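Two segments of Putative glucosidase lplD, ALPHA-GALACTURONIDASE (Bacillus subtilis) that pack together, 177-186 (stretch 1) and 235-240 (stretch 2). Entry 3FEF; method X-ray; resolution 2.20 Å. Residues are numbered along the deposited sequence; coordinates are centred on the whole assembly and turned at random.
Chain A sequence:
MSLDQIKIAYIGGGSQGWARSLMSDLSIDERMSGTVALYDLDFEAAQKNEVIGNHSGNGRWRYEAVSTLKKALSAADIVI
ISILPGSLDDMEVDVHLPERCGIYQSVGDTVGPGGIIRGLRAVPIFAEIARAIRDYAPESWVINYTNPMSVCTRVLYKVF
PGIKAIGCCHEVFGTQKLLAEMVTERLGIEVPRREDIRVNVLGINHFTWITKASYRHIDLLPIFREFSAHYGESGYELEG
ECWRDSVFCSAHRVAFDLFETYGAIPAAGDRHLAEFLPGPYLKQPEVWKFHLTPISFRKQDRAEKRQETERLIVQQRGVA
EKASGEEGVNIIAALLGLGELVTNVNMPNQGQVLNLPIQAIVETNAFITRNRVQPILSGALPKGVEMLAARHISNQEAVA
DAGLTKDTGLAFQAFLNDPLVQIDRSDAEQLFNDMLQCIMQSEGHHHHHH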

# COMPACT_ATOMS: atom_id res chain seq x y z
N LYS A 177 -27.82 -22.91 2.39
CA LYS A 177 -28.91 -23.89 2.45
C LYS A 177 -28.92 -24.72 1.17
O LYS A 177 -29.16 -25.93 1.20
CB LYS A 177 -30.27 -23.21 2.63
CG LYS A 177 -30.41 -22.43 3.94
CD LYS A 177 -31.82 -21.81 4.06
CE LYS A 177 -31.94 -20.90 5.28
NZ LYS A 177 -31.69 -21.63 6.54
N LEU A 178 -28.63 -24.07 0.04
CA LEU A 178 -28.55 -24.76 -1.25
C LEU A 178 -27.46 -25.82 -1.20
O LEU A 178 -27.66 -26.95 -1.62
CB LEU A 178 -28.26 -23.77 -2.38
CG LEU A 178 -27.89 -24.38 -3.73
CD1 LEU A 178 -29.07 -25.21 -4.28
CD2 LEU A 178 -27.46 -23.32 -4.73
N LEU A 179 -26.29 -25.44 -0.70
CA LEU A 179 -25.19 -26.38 -0.56
C LEU A 179 -25.51 -27.51 0.44
O LEU A 179 -25.13 -28.66 0.22
CB LEU A 179 -23.92 -25.63 -0.14
CG LEU A 179 -23.27 -24.67 -1.14
CD1 LEU A 179 -22.26 -23.78 -0.42
CD2 LEU A 179 -22.58 -25.44 -2.26
N ALA A 180 -26.17 -27.19 1.55
CA ALA A 180 -26.54 -28.27 2.47
C ALA A 180 -27.44 -29.30 1.76
O ALA A 180 -27.25 -30.50 1.91
CB ALA A 180 -27.22 -27.73 3.72
N GLU A 181 -28.40 -28.84 0.97
CA GLU A 181 -29.28 -29.76 0.25
C GLU A 181 -28.54 -30.56 -0.83
O GLU A 181 -28.89 -31.72 -1.10
CB GLU A 181 -30.50 -29.04 -0.32
CG GLU A 181 -31.41 -28.50 0.79
CD GLU A 181 -32.74 -28.01 0.29
OE1 GLU A 181 -33.09 -28.29 -0.88
OE2 GLU A 181 -33.43 -27.33 1.06
N MSE A 182 -27.51 -29.95 -1.41
CA MSE A 182 -26.69 -30.62 -2.40
C MSE A 182 -25.92 -31.77 -1.76
O MSE A 182 -25.80 -32.84 -2.34
CB MSE A 182 -25.75 -29.63 -3.08
CG MSE A 182 -24.56 -30.26 -3.78
SE MSE A 182 -23.15 -28.92 -4.17
CE MSE A 182 -22.31 -28.89 -2.39
N VAL A 183 -25.38 -31.52 -0.58
CA VAL A 183 -24.71 -32.55 0.22
C VAL A 183 -25.62 -33.77 0.45
O VAL A 183 -25.20 -34.91 0.25
CB VAL A 183 -24.30 -31.99 1.59
CG1 VAL A 183 -23.84 -33.12 2.52
CG2 VAL A 183 -23.20 -30.90 1.43
N THR A 184 -26.84 -33.52 0.88
CA THR A 184 -27.82 -34.58 1.04
C THR A 184 -28.11 -35.28 -0.29
O THR A 184 -28.08 -36.51 -0.37
CB THR A 184 -29.14 -34.05 1.59
OG1 THR A 184 -28.91 -33.41 2.85
CG2 THR A 184 -30.14 -35.19 1.78
N GLU A 185 -28.40 -34.51 -1.33
CA GLU A 185 -28.73 -35.13 -2.60
C GLU A 185 -27.56 -35.83 -3.30
O GLU A 185 -27.77 -36.80 -4.00
CB GLU A 185 -29.37 -34.15 -3.55
CG GLU A 185 -30.06 -34.87 -4.69
CD GLU A 185 -29.89 -34.16 -6.00
OE1 GLU A 185 -30.52 -33.10 -6.17
OE2 GLU A 185 -29.13 -34.68 -6.85
N ARG A 186 -26.34 -35.33 -3.12
CA ARG A 186 -25.21 -35.89 -3.84
C ARG A 186 -24.56 -36.99 -3.00
O ARG A 186 -23.95 -37.91 -3.54
CB ARG A 186 -24.16 -34.82 -4.18
CG ARG A 186 -24.68 -33.54 -4.87
CD ARG A 186 -25.35 -33.82 -6.22
NE ARG A 186 -24.59 -34.78 -7.02
CZ ARG A 186 -25.11 -35.48 -8.03
NH1 ARG A 186 -26.39 -35.33 -8.35
NH2 ARG A 186 -24.35 -36.32 -8.71
N GLY A 235 -31.95 -26.52 -14.13
CA GLY A 235 -32.03 -25.79 -12.88
C GLY A 235 -32.14 -26.78 -11.74
O GLY A 235 -32.27 -27.99 -11.98
N TYR A 236 -32.07 -26.28 -10.51
CA TYR A 236 -32.27 -27.13 -9.37
C TYR A 236 -33.10 -26.40 -8.33
O TYR A 236 -32.81 -25.25 -7.98
CB TYR A 236 -30.93 -27.56 -8.76
CG TYR A 236 -31.13 -28.43 -7.55
CD1 TYR A 236 -31.08 -29.81 -7.64
CD2 TYR A 236 -31.41 -27.86 -6.31
CE1 TYR A 236 -31.28 -30.60 -6.54
CE2 TYR A 236 -31.61 -28.64 -5.20
CZ TYR A 236 -31.55 -30.01 -5.32
OH TYR A 236 -31.75 -30.81 -4.22
N GLU A 237 -34.13 -27.07 -7.83
CA GLU A 237 -35.06 -26.45 -6.90
C GLU A 237 -34.96 -27.04 -5.49
O GLU A 237 -34.88 -28.25 -5.31
CB GLU A 237 -36.49 -26.57 -7.43
CG GLU A 237 -36.80 -25.65 -8.61
CD GLU A 237 -38.04 -26.06 -9.38
OE1 GLU A 237 -38.13 -27.24 -9.79
OE2 GLU A 237 -38.92 -25.20 -9.60
N LEU A 238 -34.98 -26.17 -4.49
CA LEU A 238 -34.90 -26.61 -3.11
C LEU A 238 -36.07 -27.56 -2.78
O LEU A 238 -37.16 -27.44 -3.34
CB LEU A 238 -34.89 -25.40 -2.16
CG LEU A 238 -33.75 -24.40 -2.37
CD1 LEU A 238 -33.90 -23.15 -1.48
CD2 LEU A 238 -32.41 -25.07 -2.14
N GLU A 239 -35.81 -28.50 -1.88
CA GLU A 239 -36.83 -29.44 -1.42
C GLU A 239 -38.19 -28.77 -1.19
O GLU A 239 -38.28 -27.76 -0.48
CB GLU A 239 -36.39 -30.14 -0.12
N GLY A 240 -39.23 -29.32 -1.80
CA GLY A 240 -40.59 -28.84 -1.59
C GLY A 240 -40.86 -27.43 -2.11
O GLY A 240 -41.73 -26.73 -1.60

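A helix offers one side of itself to a neighbouring segment, and residues spaced three or four apart do the work; the packing of residues 177-186 against residues 235-240 illustrates the principle on a small scale. The first stretch is helical throughout, an interior portion of a longer helix, and its backbone hydrogen bonds run in the usual i to i+4 pattern, as from Glu-185 N to Glu-181 O at 2.8 Å. The second stretch has no regular secondary structure. From Tyr-236 to Leu-238 its backbone is extended, so that successive side chains alternate in direction: the CA-to-CB bond of Tyr-236 points toward the helix and that of Glu-237 away from it. The backbones come nearest at Leu-178 and Leu-238, whose CA atoms are 6.9 Å apart. Glycines occupy both ends of the second stretch. At Gly-235 a side chain would be jammed against the preceding carbonyl oxygen, and at Gly-240 the positive phi favours glycine.

One backbone NH of the loop, that of Glu-239, is met by a helix side chain. Glu-181 points toward the loop and, with chi1 in m and chi2 in t, extends its carboxylate to the backbone of Glu-239. The bond from Glu-239 N to Glu-181 OE1 is 2.9 Å long and nearly straight, with an angle of 168° at the hydrogen. Glutamate suits this place because its reach spans the gap between helix and loop and its carboxylate is a strong acceptor. Glu-181 OE1 also lies 3.3 Å from Leu-238 CA, in the residue just before the one it binds. Since the bond uses the main chain of Glu-239, it does not depend on that residue's side chain, which is modelled only to CB.

One turn earlier, Leu-178 supplies the apolar part of the contact. Its CA-to-CB bond points sideways, but the t, p rotamer brings its end nearer the loop, where CD1 lies 4.0 Å from CD2 of Leu-238 and 4.1 Å from CD2 of Tyr-236. Leu-238 likewise starts sideways and brings its end inward. Branched aliphatic side chains suit such a site, since they fill space beside one another and beside an aromatic ring without needing polar partners; Leu-178 is buried in the assembly.

Tyr-236 joins this apolar patch to the polar end of the contact. With chi1 in t, its ring extends along the helix from the neighbourhood of Leu-178 to that of Glu-185, which approaches the ring edge. A weak hydrogen bond of 3.2 Å runs from Tyr-236 OH to Glu-185 OE1, although the place of that oxygen is not fully sure. Glu-185 OE2 forms a salt bridge with Arg-186 NH1 at 3.2 Å. Altogether 334 Å² is buried, summed over both stretches, a modest interface in which Glu-181 and Tyr-236 are the most extensively covered residues.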